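Local structure of ribosomal protein s2-related protein (Deinococcus radiodurans, 2JH3) at residues E76-V79 / T80-L84; R397-T400 / G401-R405; E46-W49 / Q50-P53; P120-A123 / D124-A127; G244-V247 / G248-P251. The protein binds a [4Fe-4S] cluster and has a chelatase-like fold, and may act as a sirohydrochlorin ferrochelatase. All coordinates share one frame; numbering follows the deposited sequence.

In the fold
Contacts 1, 3 and 4 belong to the first CbiX region, contact 5 to the second and contact 2 to the iron-sulfur domain. Contact 3, at the end of strand 43-48, is buried and nearest the cluster; contact 4, early in helix 122-133, is also largely buried, whereas contact 2 sits on the surface. Contacts 1 and 4 rest on i to i+4 or wider backbone bonds, contact 5 on i to i+3 bonds, contact 2 on a bridging water. In contact 1, Val-79 and Val-83 pack on Trp-49 of contact 3, and Tyr-78 reaches Thr-400 of contact 2. Val-247 of contact 5 packs against contact 4, joining the two CbiX regions.

Contact 1 of 5, residues E76-V79 / T80-L84; sequences EGYV and TETVL
The chain turns from loop into helix 78-88 here, with Gly-77 at the N-cap. Gly-77 O accepts from Glu-81 N at 2.9 Å, the donor lying almost in line with the carbonyl. One residue on, the winding widens: Tyr-78 O takes both Thr-82 N, at 2.8 Å, and Val-83 N, at 3.2 Å, and Val-79 O receives Leu-84 N in an i to i+5 bond. The wide step is a pi-type turn within the helix start.

Thr-80 closes the cap from the side-chain end. With OG1 placed between the backbone N and the carbonyl carbon (chi1 65°), it faces back along the chain and accepts Gly-77 N at 3.1 Å, in a nearly straight bond. The Tyr-78 ring leans over the first turn, CG anti to the backbone N (chi1 -168°). Thr-82 CB lies over one face of this ring, offset toward the rim and 4.0 Å from the centroid, a CH-pi contact, while Val-83 CG2 meets the ring obliquely. Farther along the helix, Val-79 CG1 touches Leu-84 CD2 at 3.8 Å. Glu-76 CG passes 3.6 Å from Glu-81 OE1, but the carboxylate oxygens stay apart, and a water donates to both Glu-76 OE2 and Glu-81 OE1, which probably eases the repulsion between them; Glu-76 OE2 also forms a salt bridge with Arg-114.

Helix 78-88 also packs Val-83 on Trp-49. A Thr side chain at N3 accepting the N-cap N-H is the reciprocal half of a capping box, here with glycine as the N-cap, and it opens a helix in the chelatase-like CbiX region.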
# COMPACT_ATOMS: atom_id res chain seq x y z
N GLU A 76 -32.78 -15.73 -6.18
CA GLU A 76 -32.64 -16.65 -7.28
C GLU A 76 -32.99 -15.82 -8.46
O GLU A 76 -34.12 -15.41 -8.61
CB GLU A 76 -33.59 -17.84 -7.13
CG GLU A 76 -33.59 -18.82 -8.27
CD GLU A 76 -34.37 -20.09 -7.89
OE1 GLU A 76 -35.47 -19.95 -7.23
OE2 GLU A 76 -33.88 -21.19 -8.26
N GLY A 77 -31.99 -15.51 -9.26
CA GLY A 77 -32.13 -14.41 -10.18
C GLY A 77 -30.86 -14.35 -11.01
O GLY A 77 -30.13 -15.33 -11.12
N TYR A 78 -30.63 -13.19 -11.59
CA TYR A 78 -29.52 -13.01 -12.53
C TYR A 78 -28.16 -13.41 -12.00
O TYR A 78 -27.39 -14.07 -12.67
CB TYR A 78 -29.52 -11.56 -12.97
CG TYR A 78 -28.62 -11.32 -14.14
CD1 TYR A 78 -28.93 -11.84 -15.42
CD2 TYR A 78 -27.42 -10.63 -13.97
CE1 TYR A 78 -28.05 -11.60 -16.52
CE2 TYR A 78 -26.53 -10.41 -15.04
CZ TYR A 78 -26.83 -10.90 -16.30
OH TYR A 78 -25.94 -10.64 -17.35
N VAL A 79 -27.88 -13.03 -10.76
CA VAL A 79 -26.59 -13.35 -10.21
C VAL A 79 -26.42 -14.87 -10.09
O VAL A 79 -25.44 -15.40 -10.55
CB VAL A 79 -26.33 -12.65 -8.87
CG1 VAL A 79 -25.05 -13.18 -8.22
CG2 VAL A 79 -26.24 -11.13 -9.06
N THR A 80 -27.41 -15.58 -9.52
CA THR A 80 -27.23 -17.01 -9.29
C THR A 80 -27.41 -17.88 -10.57
O THR A 80 -26.82 -18.96 -10.69
CB THR A 80 -28.21 -17.52 -8.17
OG1 THR A 80 -29.56 -17.38 -8.64
CG2 THR A 80 -27.96 -16.81 -6.87
N GLU A 81 -28.16 -17.37 -11.53
CA GLU A 81 -28.49 -18.01 -12.80
C GLU A 81 -27.50 -17.69 -13.97
O GLU A 81 -27.27 -18.52 -14.87
CB GLU A 81 -29.93 -17.61 -13.23
CG GLU A 81 -30.99 -18.18 -12.22
CD GLU A 81 -32.45 -17.81 -12.57
OE1 GLU A 81 -33.36 -18.21 -11.81
OE2 GLU A 81 -32.62 -17.05 -13.53
N THR A 82 -26.98 -16.47 -13.97
CA THR A 82 -26.07 -16.04 -15.03
C THR A 82 -24.62 -15.74 -14.58
O THR A 82 -23.68 -16.34 -15.13
CB THR A 82 -26.75 -14.93 -15.81
OG1 THR A 82 -27.96 -15.50 -16.37
CG2 THR A 82 -25.84 -14.34 -16.91
N VAL A 83 -24.44 -14.91 -13.57
CA VAL A 83 -23.11 -14.45 -13.18
C VAL A 83 -22.29 -15.57 -12.59
O VAL A 83 -21.21 -15.75 -12.99
CB VAL A 83 -23.20 -13.28 -12.17
CG1 VAL A 83 -21.80 -12.82 -11.62
CG2 VAL A 83 -23.94 -12.07 -12.81
N LEU A 84 -22.79 -16.29 -11.57
CA LEU A 84 -21.96 -17.31 -10.90
C LEU A 84 -21.57 -18.43 -11.86
O LEU A 84 -20.38 -18.80 -11.92
CB LEU A 84 -22.58 -17.85 -9.59
CG LEU A 84 -23.09 -16.79 -8.56
CD1 LEU A 84 -23.62 -17.39 -7.26
CD2 LEU A 84 -22.15 -15.64 -8.25
O HOH W 1 -32.33 -20.64 -10.60

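Contact 2 of 5, residues R397-T400 / G401-R405; sequences RRQT and GTLAR
A tight turn on the surface of the iron-sulfur domain carries the chain from the end of helix 392-398 into a short 3-10 segment at 402-405, and contact across it is light. Its polar link is a water: it donates to Thr-400 O at 2.9 Å and accepts from Leu-403 N at 3.1 Å, so the carbonyl before the turn and the amide after it are tied without meeting directly. Within the turn, Ala-404 N bonds to Gly-401 O at 3.2 Å, setting the first 3-10 step. Gly-401 has a positive phi of 83°, which lets the chain reverse at this point.

The side chains meet one another and the carbonyls of Gln-399 and Thr-400. Gln-399 and Leu-403 run next to each other in the same direction, their CB atoms 4.2 Å apart. Ala-404 CB sits against Gln-399 O at 3.7 Å, and Leu-403 CB approaches Thr-400 O at 3.8 Å. Thr-400 OG1, held between the backbone N and the carbonyl carbon by a chi1 of 44°, hydrogen-bonds to Arg-86 NH1 and weakly to Tyr-78 OH, both in helix 78-88. Beyond the turn, Leu-403 packs on Arg-462 of helix 455-467. The water-bridged turn links helix 392-398 to the chain leading to helix 411-422 in the iron-sulfur domain, with the Gln-399 side chain about 12 Å from the cluster.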
# COMPACT_ATOMS: atom_id res chain seq x y z
N ARG A 397 -14.81 -9.14 -21.43
CA ARG A 397 -15.99 -9.56 -22.20
C ARG A 397 -17.02 -10.35 -21.38
O ARG A 397 -18.20 -10.30 -21.73
CB ARG A 397 -15.58 -10.44 -23.36
CG ARG A 397 -15.18 -9.71 -24.59
CD ARG A 397 -14.86 -10.73 -25.67
NE ARG A 397 -16.00 -11.28 -26.42
CZ ARG A 397 -16.76 -10.60 -27.28
NH1 ARG A 397 -16.59 -9.29 -27.44
NH2 ARG A 397 -17.74 -11.21 -27.96
N ARG A 398 -16.62 -11.09 -20.34
CA ARG A 398 -17.63 -11.77 -19.51
C ARG A 398 -18.53 -10.79 -18.73
O ARG A 398 -19.67 -11.16 -18.36
CB ARG A 398 -17.04 -12.69 -18.46
CG ARG A 398 -16.33 -13.87 -18.98
CD ARG A 398 -16.11 -14.94 -17.88
NE ARG A 398 -15.50 -14.41 -16.67
CZ ARG A 398 -14.18 -14.34 -16.46
NH1 ARG A 398 -13.34 -14.78 -17.36
NH2 ARG A 398 -13.72 -13.80 -15.37
N GLN A 399 -18.01 -9.59 -18.46
CA GLN A 399 -18.62 -8.66 -17.52
C GLN A 399 -19.84 -7.95 -18.12
O GLN A 399 -19.96 -7.80 -19.36
CB GLN A 399 -17.59 -7.65 -16.96
CG GLN A 399 -16.19 -8.22 -16.54
CD GLN A 399 -16.28 -9.32 -15.56
OE1 GLN A 399 -15.58 -10.32 -15.68
NE2 GLN A 399 -17.18 -9.19 -14.57
N THR A 400 -20.76 -7.56 -17.21
CA THR A 400 -22.11 -7.00 -17.50
C THR A 400 -22.38 -5.86 -16.47
O THR A 400 -21.67 -5.72 -15.50
CB THR A 400 -23.28 -8.08 -17.49
OG1 THR A 400 -23.17 -8.99 -16.38
CG2 THR A 400 -23.28 -8.90 -18.71
N GLY A 401 -23.34 -4.97 -16.75
CA GLY A 401 -23.68 -3.91 -15.82
C GLY A 401 -22.74 -2.75 -15.99
O GLY A 401 -22.14 -2.57 -17.05
N THR A 402 -22.56 -2.00 -14.91
CA THR A 402 -21.60 -0.90 -14.87
C THR A 402 -20.16 -1.38 -15.19
O THR A 402 -19.37 -0.66 -15.80
CB THR A 402 -21.51 -0.30 -13.47
OG1 THR A 402 -21.05 -1.31 -12.55
CG2 THR A 402 -22.87 0.22 -13.03
N LEU A 403 -19.84 -2.61 -14.78
CA LEU A 403 -18.51 -3.20 -15.06
C LEU A 403 -18.19 -3.48 -16.53
O LEU A 403 -17.01 -3.61 -16.88
CB LEU A 403 -18.33 -4.51 -14.28
CG LEU A 403 -16.92 -4.88 -13.85
CD1 LEU A 403 -16.13 -3.76 -13.16
CD2 LEU A 403 -17.03 -6.09 -12.91
N ALA A 404 -19.19 -3.64 -17.39
CA ALA A 404 -18.89 -3.94 -18.81
C ALA A 404 -18.09 -2.84 -19.48
O ALA A 404 -17.50 -3.00 -20.52
CB ALA A 404 -20.14 -4.10 -19.55
N ARG A 405 -18.20 -1.66 -18.92
CA ARG A 405 -17.42 -0.52 -19.30
C ARG A 405 -15.90 -0.82 -19.37
O ARG A 405 -15.19 -0.14 -20.10
CB ARG A 405 -17.70 0.58 -18.29
CG ARG A 405 -17.73 1.93 -18.78
CD ARG A 405 -18.99 2.26 -19.59
NE ARG A 405 -18.60 3.31 -20.53
CZ ARG A 405 -18.74 3.28 -21.86
NH1 ARG A 405 -19.38 2.27 -22.52
NH2 ARG A 405 -18.25 4.31 -22.53
O HOH W 2 -21.61 -4.34 -12.97

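Contact 3 of 5, residues E46-W49 / Q50-P53; sequences EGYW and QQEP
This is a buried chain reversal at the end of strand 43-48, an outer strand of the first CbiX sheet: the chain leaves the strand, turns through 49-52 and comes back with the two runs 151° apart. One backbone bond closes it, Tyr-48 N to Pro-53 O at 2.8 Å, bent to 134° at the hydrogen. The same oxygen lies 3.3 Å from Gly-47 CA in a CA-H...O contact. The peptide bond before Pro-53 is cis, and the proline ring packs against the strand backbone, its CG 3.3 Å from Glu-46 O.

The Tyr-48 ring covers the reversal. Its CB is 3.6 Å from Gln-51 CG, and the Gln-51 chain lies alongside with its amide over one face of the ring, the two planes 42° apart; Pro-53 CD approaches the ring at CD1, 4.0 Å away. In this chelatase-like fold the loop at the end of the strand reaches toward the cluster, and the side chain of Glu-52 comes within about 5 Å of it while Glu-52 OE1 hydrogen-bonds to Arg-346 N and OE2 makes a salt bridge to Arg-427.

At the turn itself, Gln-50 bends back at chi2 and sets NE2 over a face of the Trp-49 indole, toward the rim, with the amide plane nearly perpendicular to the ring. Tyr-48 OH donates to Glu-46 OE1 from above the carboxylate plane, at 3.0 Å; Glu-46 OE2 is held by Arg-31. Gln-51 OE1 accepts from both Ser-13 N and Trp-342 NE1.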
# COMPACT_ATOMS: atom_id res chain seq x y z
N GLU A 46 -14.81 -22.67 0.38
CA GLU A 46 -15.51 -21.40 0.16
C GLU A 46 -15.09 -20.77 -1.13
O GLU A 46 -13.92 -20.88 -1.56
CB GLU A 46 -15.17 -20.42 1.27
CG GLU A 46 -15.64 -20.89 2.58
CD GLU A 46 -14.87 -20.23 3.74
OE1 GLU A 46 -14.56 -19.04 3.62
OE2 GLU A 46 -14.65 -20.88 4.77
N GLY A 47 -16.02 -20.10 -1.78
CA GLY A 47 -15.67 -19.20 -2.86
C GLY A 47 -16.55 -17.95 -2.86
O GLY A 47 -17.67 -17.95 -2.32
N TYR A 48 -16.04 -16.89 -3.49
CA TYR A 48 -16.77 -15.60 -3.46
C TYR A 48 -16.74 -14.94 -4.82
O TYR A 48 -15.82 -15.12 -5.59
CB TYR A 48 -16.20 -14.65 -2.39
CG TYR A 48 -16.29 -15.19 -1.03
CD1 TYR A 48 -15.25 -15.91 -0.51
CD2 TYR A 48 -17.45 -15.04 -0.25
CE1 TYR A 48 -15.33 -16.50 0.75
CE2 TYR A 48 -17.56 -15.66 0.99
CZ TYR A 48 -16.48 -16.37 1.50
OH TYR A 48 -16.56 -16.94 2.76
N TRP A 49 -17.75 -14.14 -5.09
CA TRP A 49 -17.77 -13.36 -6.28
C TRP A 49 -16.73 -12.21 -6.19
O TRP A 49 -15.96 -12.02 -7.12
CB TRP A 49 -19.21 -12.81 -6.51
CG TRP A 49 -19.41 -12.05 -7.77
CD1 TRP A 49 -18.56 -11.92 -8.81
CD2 TRP A 49 -20.52 -11.20 -8.05
NE1 TRP A 49 -19.08 -11.05 -9.76
CE2 TRP A 49 -20.30 -10.62 -9.31
CE3 TRP A 49 -21.68 -10.90 -7.37
CZ2 TRP A 49 -21.22 -9.75 -9.91
CZ3 TRP A 49 -22.59 -10.05 -7.96
CH2 TRP A 49 -22.35 -9.48 -9.21
N GLN A 50 -16.72 -11.48 -5.08
CA GLN A 50 -16.01 -10.22 -4.96
C GLN A 50 -14.75 -10.27 -4.08
O GLN A 50 -14.18 -9.22 -3.72
CB GLN A 50 -16.97 -9.15 -4.44
CG GLN A 50 -18.03 -8.87 -5.40
CD GLN A 50 -17.49 -8.25 -6.64
OE1 GLN A 50 -16.74 -7.27 -6.56
NE2 GLN A 50 -17.80 -8.81 -7.79
N GLN A 51 -14.30 -11.47 -3.70
CA GLN A 51 -13.05 -11.63 -2.96
C GLN A 51 -12.48 -13.00 -3.09
O GLN A 51 -13.13 -13.88 -3.67
CB GLN A 51 -13.22 -11.26 -1.46
CG GLN A 51 -14.13 -12.22 -0.67
CD GLN A 51 -14.40 -11.71 0.71
OE1 GLN A 51 -15.05 -10.71 0.92
NE2 GLN A 51 -13.90 -12.42 1.69
N GLU A 52 -11.23 -13.18 -2.65
CA GLU A 52 -10.59 -14.50 -2.68
C GLU A 52 -11.06 -15.33 -1.47
O GLU A 52 -11.24 -14.77 -0.38
CB GLU A 52 -9.08 -14.36 -2.65
CG GLU A 52 -8.50 -13.73 -3.88
CD GLU A 52 -6.98 -13.91 -3.94
OE1 GLU A 52 -6.26 -13.75 -2.88
OE2 GLU A 52 -6.53 -14.30 -5.05
N PRO A 53 -11.20 -16.67 -1.63
CA PRO A 53 -11.06 -17.46 -2.85
C PRO A 53 -12.12 -17.08 -3.83
O PRO A 53 -13.29 -16.98 -3.42
CB PRO A 53 -11.34 -18.92 -2.40
CG PRO A 53 -11.39 -18.92 -0.93
CD PRO A 53 -11.54 -17.49 -0.46

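Contact 4 of 5, residues P120-A123 / D124-A127; sequences PGMA and DAIA
Three backbone bonds of the i to i+4 kind run along the early part of helix 122-133. Ile-126 N to Met-122 O and Ala-127 N to Ala-123 O are both 2.9 Å long; Ala-125 N to Gly-121 O is longer, at 3.3 Å. Ala-123 N bonds to Pro-120 O at 3.2 Å, an i to i+3 bond just before them. Asp-124 curls back toward Gly-121 with CG anti to its carbonyl carbon (chi1 -58°), bringing OD2 to 3.6 Å from Gly-121 CA, while OD1 makes a salt bridge to Arg-167.

Packing between the two segments is modest. Met-122, bent at chi2 and chi3, curls its end round toward the next turn, where CE meets Ala-125 CB at 4.2 Å. Ile-126 CG1 lies 3.2 Å from Met-122 O, close beside that carbonyl.

Outward, Met-122 packs on Val-253 and Val-256 of helix 253-262 and on Val-247; Ala-123 and Ala-127 rest on Leu-164 of helix 155-167; Ile-126 lies on Leu-145 and Leu-147 of strand 144-149.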
# COMPACT_ATOMS: atom_id res chain seq x y z
N PRO A 120 -37.10 -24.81 0.29
CA PRO A 120 -38.23 -24.69 1.24
C PRO A 120 -37.87 -24.76 2.70
O PRO A 120 -38.62 -24.19 3.53
CB PRO A 120 -39.19 -25.79 0.81
CG PRO A 120 -38.37 -26.76 -0.08
CD PRO A 120 -37.31 -25.88 -0.71
N GLY A 121 -36.74 -25.37 3.04
CA GLY A 121 -36.18 -25.33 4.36
C GLY A 121 -35.96 -23.93 4.94
O GLY A 121 -35.80 -23.77 6.14
N MET A 122 -35.91 -22.92 4.08
CA MET A 122 -35.66 -21.57 4.56
C MET A 122 -36.82 -21.05 5.41
O MET A 122 -36.62 -20.24 6.27
CB MET A 122 -35.35 -20.61 3.38
CG MET A 122 -33.83 -20.62 2.89
SD MET A 122 -32.60 -20.43 4.23
CE MET A 122 -33.17 -18.81 4.86
N ALA A 123 -38.04 -21.48 5.15
CA ALA A 123 -39.22 -21.19 6.06
C ALA A 123 -39.00 -21.59 7.52
O ALA A 123 -39.35 -20.83 8.47
CB ALA A 123 -40.44 -21.84 5.49
N ASP A 124 -38.42 -22.78 7.73
CA ASP A 124 -38.02 -23.24 9.07
C ASP A 124 -36.96 -22.40 9.72
O ASP A 124 -36.99 -22.16 10.96
CB ASP A 124 -37.41 -24.65 8.98
CG ASP A 124 -38.35 -25.65 8.38
OD1 ASP A 124 -39.43 -25.86 8.96
OD2 ASP A 124 -38.04 -26.21 7.29
N ALA A 125 -35.96 -22.00 8.92
CA ALA A 125 -34.90 -21.12 9.42
C ALA A 125 -35.46 -19.73 9.80
O ALA A 125 -35.08 -19.16 10.79
CB ALA A 125 -33.75 -21.01 8.37
N ILE A 126 -36.35 -19.20 8.97
CA ILE A 126 -37.04 -17.93 9.25
C ILE A 126 -37.87 -18.01 10.55
O ILE A 126 -37.65 -17.22 11.46
CB ILE A 126 -38.01 -17.58 8.10
CG1 ILE A 126 -37.23 -17.18 6.84
CG2 ILE A 126 -39.04 -16.47 8.57
CD1 ILE A 126 -38.08 -17.16 5.54
N ALA A 127 -38.77 -19.00 10.65
CA ALA A 127 -39.49 -19.31 11.92
C ALA A 127 -38.59 -19.46 13.12
O ALA A 127 -38.85 -18.91 14.22
CB ALA A 127 -40.42 -20.51 11.76

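Contact 5 of 5, residues G244-V247 / G248-P251; sequences GGPV and GEHP
Between strand 241-243 and helix 253-262 the backbone makes a short 3-10 turn, with Glu-249 N bonded to Pro-246 O at 3.1 Å and His-250 N to Val-247 O at 2.8 Å. Both are i to i+3 bonds, nearly straight at the hydrogen, yet each donor stands about 50° out of the plane of its carbonyl, in keeping with the tight 3-10 winding.

The side-chain contact is small. Pro-246 CB meets Glu-249 CG at 4.0 Å, and Glu-249 CG also lies 3.6 Å from Pro-246 O. The glutamate is bent at chi2 (-80°), which lifts its carboxylate off the turn; OE2 has a long, weak ion pair with Arg-21, and the chain rests on Ala-22 and Gln-25 of helix 18-35. Val-247 CG1, set between the backbone N and the carbonyl carbon, stays close to Gly-248 N at 3.2 Å, and the side chain packs on Ala-125 of helix 122-133 and on Phe-212.

His-250 starts close to the turn, CB 3.2 Å from Val-247 O, and then leads off: CG is anti to the backbone N (chi1 -162°), which carries the imidazole toward the coming helix. Pro-251 CD lies over one face of that ring, 3.4 Å above its plane and toward the rim. ND1 caps the backbone N of Ala-252, just ahead of helix 253-262, and NE2 bonds to Asp-132 OD2 of helix 122-133.

Gripped at both nitrogens, the imidazole has its rotation fixed. With ND1 serving as acceptor and NE2 facing a carboxylate, the ring probably carries its proton on NE2, and it links the entry of helix 253-262 to helix 122-133.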
# COMPACT_ATOMS: atom_id res chain seq x y z
N GLY A 244 -35.13 -8.97 14.76
CA GLY A 244 -34.18 -10.08 14.66
C GLY A 244 -33.07 -9.66 13.72
O GLY A 244 -33.19 -8.70 12.94
N GLY A 245 -31.95 -10.36 13.88
CA GLY A 245 -30.84 -10.27 12.96
C GLY A 245 -31.21 -11.05 11.71
O GLY A 245 -32.21 -11.75 11.70
N PRO A 246 -30.37 -10.94 10.68
CA PRO A 246 -30.51 -11.55 9.38
C PRO A 246 -30.55 -13.01 9.50
O PRO A 246 -29.79 -13.57 10.30
CB PRO A 246 -29.25 -11.11 8.65
CG PRO A 246 -28.85 -9.95 9.26
CD PRO A 246 -29.16 -10.11 10.73
N VAL A 247 -31.42 -13.65 8.75
CA VAL A 247 -31.66 -15.06 8.89
C VAL A 247 -30.41 -15.85 8.53
O VAL A 247 -30.14 -16.92 9.10
CB VAL A 247 -32.85 -15.54 8.04
CG1 VAL A 247 -32.61 -15.40 6.53
CG2 VAL A 247 -33.16 -16.98 8.35
N GLY A 248 -29.62 -15.26 7.62
CA GLY A 248 -28.39 -15.88 7.12
C GLY A 248 -27.42 -16.18 8.24
O GLY A 248 -26.53 -16.98 8.05
N GLU A 249 -27.59 -15.56 9.40
CA GLU A 249 -26.66 -15.76 10.48
C GLU A 249 -27.17 -16.82 11.49
O GLU A 249 -26.48 -17.15 12.45
CB GLU A 249 -26.36 -14.43 11.18
CG GLU A 249 -26.24 -13.14 10.26
CD GLU A 249 -24.90 -12.96 9.51
OE1 GLU A 249 -24.34 -13.99 9.06
OE2 GLU A 249 -24.42 -11.79 9.37
N HIS A 250 -28.33 -17.41 11.23
CA HIS A 250 -28.90 -18.37 12.14
C HIS A 250 -28.32 -19.82 11.93
O HIS A 250 -28.21 -20.29 10.82
CB HIS A 250 -30.42 -18.37 11.96
CG HIS A 250 -31.16 -18.98 13.11
ND1 HIS A 250 -31.58 -20.30 13.12
CD2 HIS A 250 -31.56 -18.46 14.29
CE1 HIS A 250 -32.17 -20.57 14.27
NE2 HIS A 250 -32.17 -19.47 15.00
N PRO A 251 -28.05 -20.57 13.01
CA PRO A 251 -27.42 -21.89 12.79
C PRO A 251 -28.27 -22.83 11.96
O PRO A 251 -27.77 -23.81 11.42
CB PRO A 251 -27.22 -22.45 14.19
CG PRO A 251 -27.41 -21.23 15.14
CD PRO A 251 -28.33 -20.31 14.44